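Local coordinates for oxidoreductase (Thermotoga maritima, PDB 1ZH8), which probably catalyses NADP-dependent oxidation or reduction of an alcohol or carbonyl group, as a member of the GFO/IDH/MocA oxidoreductase family, at residues Pro226-Gly229 and Gly230-Leu234; Leu310-Pro313 and Val314-Leu317. One frame throughout, in Å; residues are numbered along the deposited sequence.

Overall arrangement
Contact 1 comes first along the chain, in the loop that joins strands 214-222 and 233-240 and runs into the second of them; contact 2 follows after helix 290-303, at the start of helix 313-329. Their centres lie about 26 Å apart and their nearest atoms about 14 Å, so they do not touch. Contact 1 belongs to the large mixed sheet of the GFO/IDH/MocA C-terminal domain and binds a sodium ion in the loop between two of its strands. Contact 2 lies nearer the centre of the chain, packed on helix 119-131 and strand 136-139 of the Rossmann half. Neither is at the cofactor: the side chains of Leu228 and Ala316 are about 13 Å and about 11 Å from the NADP.

Contact 1: residues Pro226-Gly229 and Gly230-Leu234; sequences PLLG and GMDFL. With NA (sodium ion), chain C.
Leu228 and Asp232 meet across the loop around the sodium with their side chains crossing at about a right angle, CD1 of Leu228 lying 3.7 Å from CB of Asp232. The leucine thus touches the aliphatic root of the aspartate, while the carboxylate is turned to the ion. Asp232 sets CG between its own backbone N and carbonyl carbon (chi1 53°), and this rotation brings OD2 to 2.6 Å from the sodium. The carboxylate reaches the metal through this one oxygen; OD1 accepts a hydrogen bond from Leu224 N, which helps fix how the group is turned. Three main-chain carbonyls also bind the ion: O of Leu228 at 2.1 Å from the sodium, O of Gly230 at 2.4 Å and, from just before, Ser225 O. Leu228 O and Gly230 O stand 3.2 Å apart, a closeness that the shared cation would offset. Gly230 has a positive phi (85°), a conformation that favours glycine. Asp223 OD1 is the fifth protein ligand, and all five come from one short stretch of chain.

The loop links two antiparallel strands of the C-terminal domain sheet, 214-222 and 233-240. At its far end Asp232 and Phe233 both face Lys222, a classic beta bulge, just where the loop passes into strand 233-240. Leu228 also packs on the loop residues Val181 and Tyr252 and on Phe195 of helix 195-211. Leu234 touches Leu196 of that helix and strands 214-222 and 245-251, while Phe233 packs on Val245 of the second subunit.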
ATOM      1  N   PRO A 226      -5.455  -7.669 -21.732  1.00 38.55           N
ATOM      2  CA  PRO A 226      -5.316  -7.370 -23.169  1.00 39.40           C
ATOM      3  C   PRO A 226      -6.524  -6.587 -23.671  1.00 41.14           C
ATOM      4  O   PRO A 226      -6.558  -6.138 -24.822  1.00 40.88           O
ATOM      5  CB  PRO A 226      -5.269  -8.752 -23.835  1.00 37.84           C
ATOM      6  CG  PRO A 226      -5.868  -9.717 -22.834  1.00 38.59           C
ATOM      7  CD  PRO A 226      -5.751  -9.091 -21.459  1.00 38.18           C
ATOM      8  N   LEU A 227      -7.515  -6.424 -22.802  1.00 41.25           N
ATOM      9  CA  LEU A 227      -8.731  -5.753 -23.183  1.00 40.75           C
ATOM     10  C   LEU A 227      -8.571  -4.251 -23.038  1.00 40.89           C
ATOM     11  O   LEU A 227      -9.202  -3.481 -23.751  1.00 40.03           O
ATOM     12  CB  LEU A 227      -9.884  -6.278 -22.338  1.00 41.87           C
ATOM     13  CG  LEU A 227     -11.261  -5.641 -22.512  1.00 49.90           C
ATOM     14  CD1 LEU A 227     -11.854  -5.876 -23.931  1.00 54.56           C
ATOM     15  CD2 LEU A 227     -12.178  -6.175 -21.417  1.00 53.29           C
ATOM     16  N   LEU A 228      -7.709  -3.835 -22.116  1.00 42.35           N
ATOM     17  CA  LEU A 228      -7.544  -2.413 -21.816  1.00 42.79           C
ATOM     18  C   LEU A 228      -6.239  -1.919 -22.408  1.00 43.36           C
ATOM     19  O   LEU A 228      -5.167  -2.446 -22.088  1.00 42.65           O
ATOM     20  CB  LEU A 228      -7.588  -2.147 -20.310  1.00 40.61           C
ATOM     21  CG  LEU A 228      -8.675  -2.814 -19.461  1.00 44.35           C
ATOM     22  CD1 LEU A 228      -8.559  -2.370 -18.015  1.00 46.38           C
ATOM     23  CD2 LEU A 228     -10.049  -2.507 -19.974  1.00 44.79           C
ATOM     24  N   GLY A 229      -6.336  -0.914 -23.278  1.00 43.57           N
ATOM     25  CA  GLY A 229      -5.175  -0.422 -23.991  1.00 43.04           C
ATOM     26  C   GLY A 229      -4.216   0.212 -23.013  1.00 42.83           C
ATOM     27  O   GLY A 229      -4.613   1.094 -22.237  1.00 40.90           O
ATOM     28  N   GLY A 230      -2.964  -0.254 -23.046  1.00 41.93           N
ATOM     29  CA  GLY A 230      -1.905   0.302 -22.213  1.00 42.98           C
ATOM     30  C   GLY A 230      -1.910  -0.337 -20.838  1.00 44.58           C
ATOM     31  O   GLY A 230      -2.450  -1.445 -20.648  1.00 47.29           O
HETATM   32  N   MSE A 231      -1.292   0.335 -19.867  0.50 43.66           N
HETATM   33  CA  MSE A 231      -1.202  -0.207 -18.501  0.50 42.40           C
HETATM   34  C   MSE A 231      -2.566  -0.076 -17.808  0.50 40.96           C
HETATM   35  O   MSE A 231      -3.399   0.748 -18.205  0.50 41.82           O
HETATM   36  CB  MSE A 231      -0.081   0.472 -17.697  0.50 41.79           C
HETATM   37  CG  MSE A 231       1.326   0.387 -18.318  0.50 43.39           C
HETATM   38 SE   MSE A 231       2.426  -1.190 -17.852  0.50 60.88          SE
HETATM   39  CE  MSE A 231       4.054  -0.742 -18.869  0.50 53.53           C
ATOM     40  N   ASP A 232      -2.811  -0.910 -16.805  1.00 39.06           N
ATOM     41  CA  ASP A 232      -4.123  -0.973 -16.172  1.00 36.24           C
ATOM     42  C   ASP A 232      -4.050  -1.346 -14.693  1.00 33.69           C
ATOM     43  O   ASP A 232      -5.070  -1.451 -14.028  1.00 32.69           O
ATOM     44  CB  ASP A 232      -5.022  -1.944 -16.949  1.00 35.86           C
ATOM     45  CG  ASP A 232      -4.381  -3.308 -17.148  1.00 35.52           C
ATOM     46  OD1 ASP A 232      -3.885  -3.898 -16.170  1.00 43.54           O
ATOM     47  OD2 ASP A 232      -4.386  -3.812 -18.285  1.00 41.97           O
ATOM     48  N   PHE A 233      -2.835  -1.546 -14.199  1.00 31.60           N
ATOM     49  CA  PHE A 233      -2.607  -1.809 -12.794  1.00 32.30           C
ATOM     50  C   PHE A 233      -1.498  -0.911 -12.267  1.00 33.34           C
ATOM     51  O   PHE A 233      -0.491  -0.699 -12.925  1.00 35.33           O
ATOM     52  CB  PHE A 233      -2.273  -3.278 -12.556  1.00 29.69           C
ATOM     53  CG  PHE A 233      -1.944  -3.593 -11.122  1.00 34.79           C
ATOM     54  CD1 PHE A 233      -0.637  -3.473 -10.647  1.00 36.51           C
ATOM     55  CD2 PHE A 233      -2.933  -3.982 -10.243  1.00 30.49           C
ATOM     56  CE1 PHE A 233      -0.327  -3.747  -9.334  1.00 35.75           C
ATOM     57  CE2 PHE A 233      -2.628  -4.257  -8.912  1.00 37.08           C
ATOM     58  CZ  PHE A 233      -1.323  -4.140  -8.460  1.00 38.51           C
ATOM     59  N   LEU A 234      -1.686  -0.367 -11.075  1.00 33.36           N
ATOM     60  CA  LEU A 234      -0.677   0.500 -10.493  1.00 32.03           C
ATOM     61  C   LEU A 234      -0.683   0.313  -8.979  1.00 31.73           C
ATOM     62  O   LEU A 234      -1.749   0.284  -8.371  1.00 32.51           O
ATOM     63  CB  LEU A 234      -0.964   1.947 -10.864  1.00 31.57           C
ATOM     64  CG  LEU A 234      -0.053   2.980 -10.208  1.00 35.79           C
ATOM     65  CD1 LEU A 234       1.344   2.753 -10.768  1.00 44.82           C
ATOM     66  CD2 LEU A 234      -0.506   4.396 -10.475  1.00 29.88           C
TER
HETATM   67 NA    NA C 329      -3.814  -3.393 -20.755  1.00 40.19          NA

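Contact 2: residues Leu310-Pro313 and Val314-Leu317; sequences LGSP and VQAL
Leu317 N donates to Pro313 O at 2.9 Å, tilted 18° from the plane of the Pro313 carbonyl, the shortest hydrogen bond of this helix start. One residue earlier, Ala316 N donates to Ser312 O at 3.2 Å, in the carbonyl plane, and with these two the i to i+4 helical bonding begins. Ahead of them Ser312 is the N-cap of helix 313-329: its OG accepts from the backbone N of Gln315, 3.1 Å away and fairly straight at 161° at the hydrogen, taking up an amide of the first turn where no preceding carbonyl is available. OG of Ser312 lies roughly opposite its own backbone N (chi1 153°), which directs it to that amide. CB and CG of Gln315 lie against the serine, with CG 3.7 Å from Ser312 CB. A bend at chi2 then turns the glutamine amide away, and its OE1 accepts from Arg208 NH2. Pro313 suits the first turn of a helix, since its ring nitrogen has no hydrogen to give.

The buried side of this helix start faces the Rossmann half: Pro313 and Ala316 pack on strand 136-139, at Val136 and Ile138, while Val314 and Leu317 lean on Val126 of helix 119-131.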
ATOM      1  N   LEU A 310     -10.061  25.768  -8.979  1.00 41.45           N
ATOM      2  CA  LEU A 310     -10.454  24.386  -9.092  1.00 39.87           C
ATOM      3  C   LEU A 310     -10.442  23.884 -10.515  1.00 40.51           C
ATOM      4  O   LEU A 310     -10.322  22.690 -10.725  1.00 43.52           O
ATOM      5  CB  LEU A 310     -11.839  24.191  -8.491  1.00 40.74           C
ATOM      6  CG  LEU A 310     -12.090  24.695  -7.061  1.00 41.01           C
ATOM      7  CD1 LEU A 310     -13.469  24.259  -6.557  1.00 36.92           C
ATOM      8  CD2 LEU A 310     -10.999  24.226  -6.106  1.00 36.81           C
ATOM      9  N   GLY A 311     -10.580  24.780 -11.491  1.00 39.74           N
ATOM     10  CA  GLY A 311     -10.450  24.420 -12.901  1.00 37.33           C
ATOM     11  C   GLY A 311      -9.086  24.774 -13.442  1.00 37.99           C
ATOM     12  O   GLY A 311      -8.799  24.556 -14.606  1.00 39.21           O
ATOM     13  N   SER A 312      -8.255  25.356 -12.591  1.00 39.04           N
ATOM     14  CA  SER A 312      -6.868  25.718 -12.915  1.00 39.95           C
ATOM     15  C   SER A 312      -6.054  24.687 -13.719  1.00 38.73           C
ATOM     16  O   SER A 312      -5.871  23.540 -13.289  1.00 38.40           O
ATOM     17  CB  SER A 312      -6.137  26.002 -11.607  1.00 39.91           C
ATOM     18  OG  SER A 312      -4.760  25.755 -11.747  1.00 45.16           O
ATOM     19  N   PRO A 313      -5.563  25.086 -14.894  1.00 39.20           N
ATOM     20  CA  PRO A 313      -4.656  24.215 -15.660  1.00 38.96           C
ATOM     21  C   PRO A 313      -3.453  23.694 -14.845  1.00 38.49           C
ATOM     22  O   PRO A 313      -3.070  22.536 -15.005  1.00 39.30           O
ATOM     23  CB  PRO A 313      -4.194  25.124 -16.818  1.00 38.84           C
ATOM     24  CG  PRO A 313      -5.348  26.037 -17.034  1.00 36.37           C
ATOM     25  CD  PRO A 313      -5.869  26.333 -15.626  1.00 40.49           C
ATOM     26  N   VAL A 314      -2.876  24.545 -13.992  1.00 37.25           N
ATOM     27  CA  VAL A 314      -1.745  24.195 -13.135  1.00 35.23           C
ATOM     28  C   VAL A 314      -2.105  23.027 -12.218  1.00 37.06           C
ATOM     29  O   VAL A 314      -1.313  22.096 -12.033  1.00 37.15           O
ATOM     30  CB  VAL A 314      -1.267  25.450 -12.314  1.00 37.92           C
ATOM     31  CG1 VAL A 314      -0.203  25.103 -11.274  1.00 33.14           C
ATOM     32  CG2 VAL A 314      -0.711  26.518 -13.254  1.00 35.79           C
ATOM     33  N   GLN A 315      -3.317  23.055 -11.666  1.00 37.60           N
ATOM     34  CA  GLN A 315      -3.806  21.962 -10.800  1.00 37.03           C
ATOM     35  C   GLN A 315      -3.875  20.649 -11.562  1.00 36.65           C
ATOM     36  O   GLN A 315      -3.503  19.587 -11.039  1.00 35.49           O
ATOM     37  CB  GLN A 315      -5.193  22.288 -10.222  1.00 38.35           C
ATOM     38  CG  GLN A 315      -5.214  23.374  -9.137  1.00 38.30           C
ATOM     39  CD  GLN A 315      -4.462  22.931  -7.906  1.00 50.18           C
ATOM     40  OE1 GLN A 315      -4.729  21.859  -7.357  1.00 45.55           O
ATOM     41  NE2 GLN A 315      -3.470  23.732  -7.487  1.00 52.59           N
ATOM     42  N   ALA A 316      -4.341  20.725 -12.806  1.00 35.38           N
ATOM     43  CA  ALA A 316      -4.561  19.517 -13.592  1.00 35.23           C
ATOM     44  C   ALA A 316      -3.211  18.965 -13.994  1.00 36.97           C
ATOM     45  O   ALA A 316      -3.017  17.749 -14.070  1.00 37.30           O
ATOM     46  CB  ALA A 316      -5.394  19.814 -14.817  1.00 34.34           C
ATOM     47  N   LEU A 317      -2.265  19.872 -14.229  1.00 37.55           N
ATOM     48  CA  LEU A 317      -0.940  19.453 -14.618  1.00 37.24           C
ATOM     49  C   LEU A 317      -0.314  18.681 -13.452  1.00 37.36           C
ATOM     50  O   LEU A 317       0.296  17.630 -13.650  1.00 38.05           O
ATOM     51  CB  LEU A 317      -0.094  20.646 -15.057  1.00 33.94           C
ATOM     52  CG  LEU A 317       1.251  20.228 -15.670  1.00 35.15           C
ATOM     53  CD1 LEU A 317       1.041  19.517 -16.973  1.00 27.07           C
ATOM     54  CD2 LEU A 317       2.204  21.420 -15.854  1.00 29.89           C
TER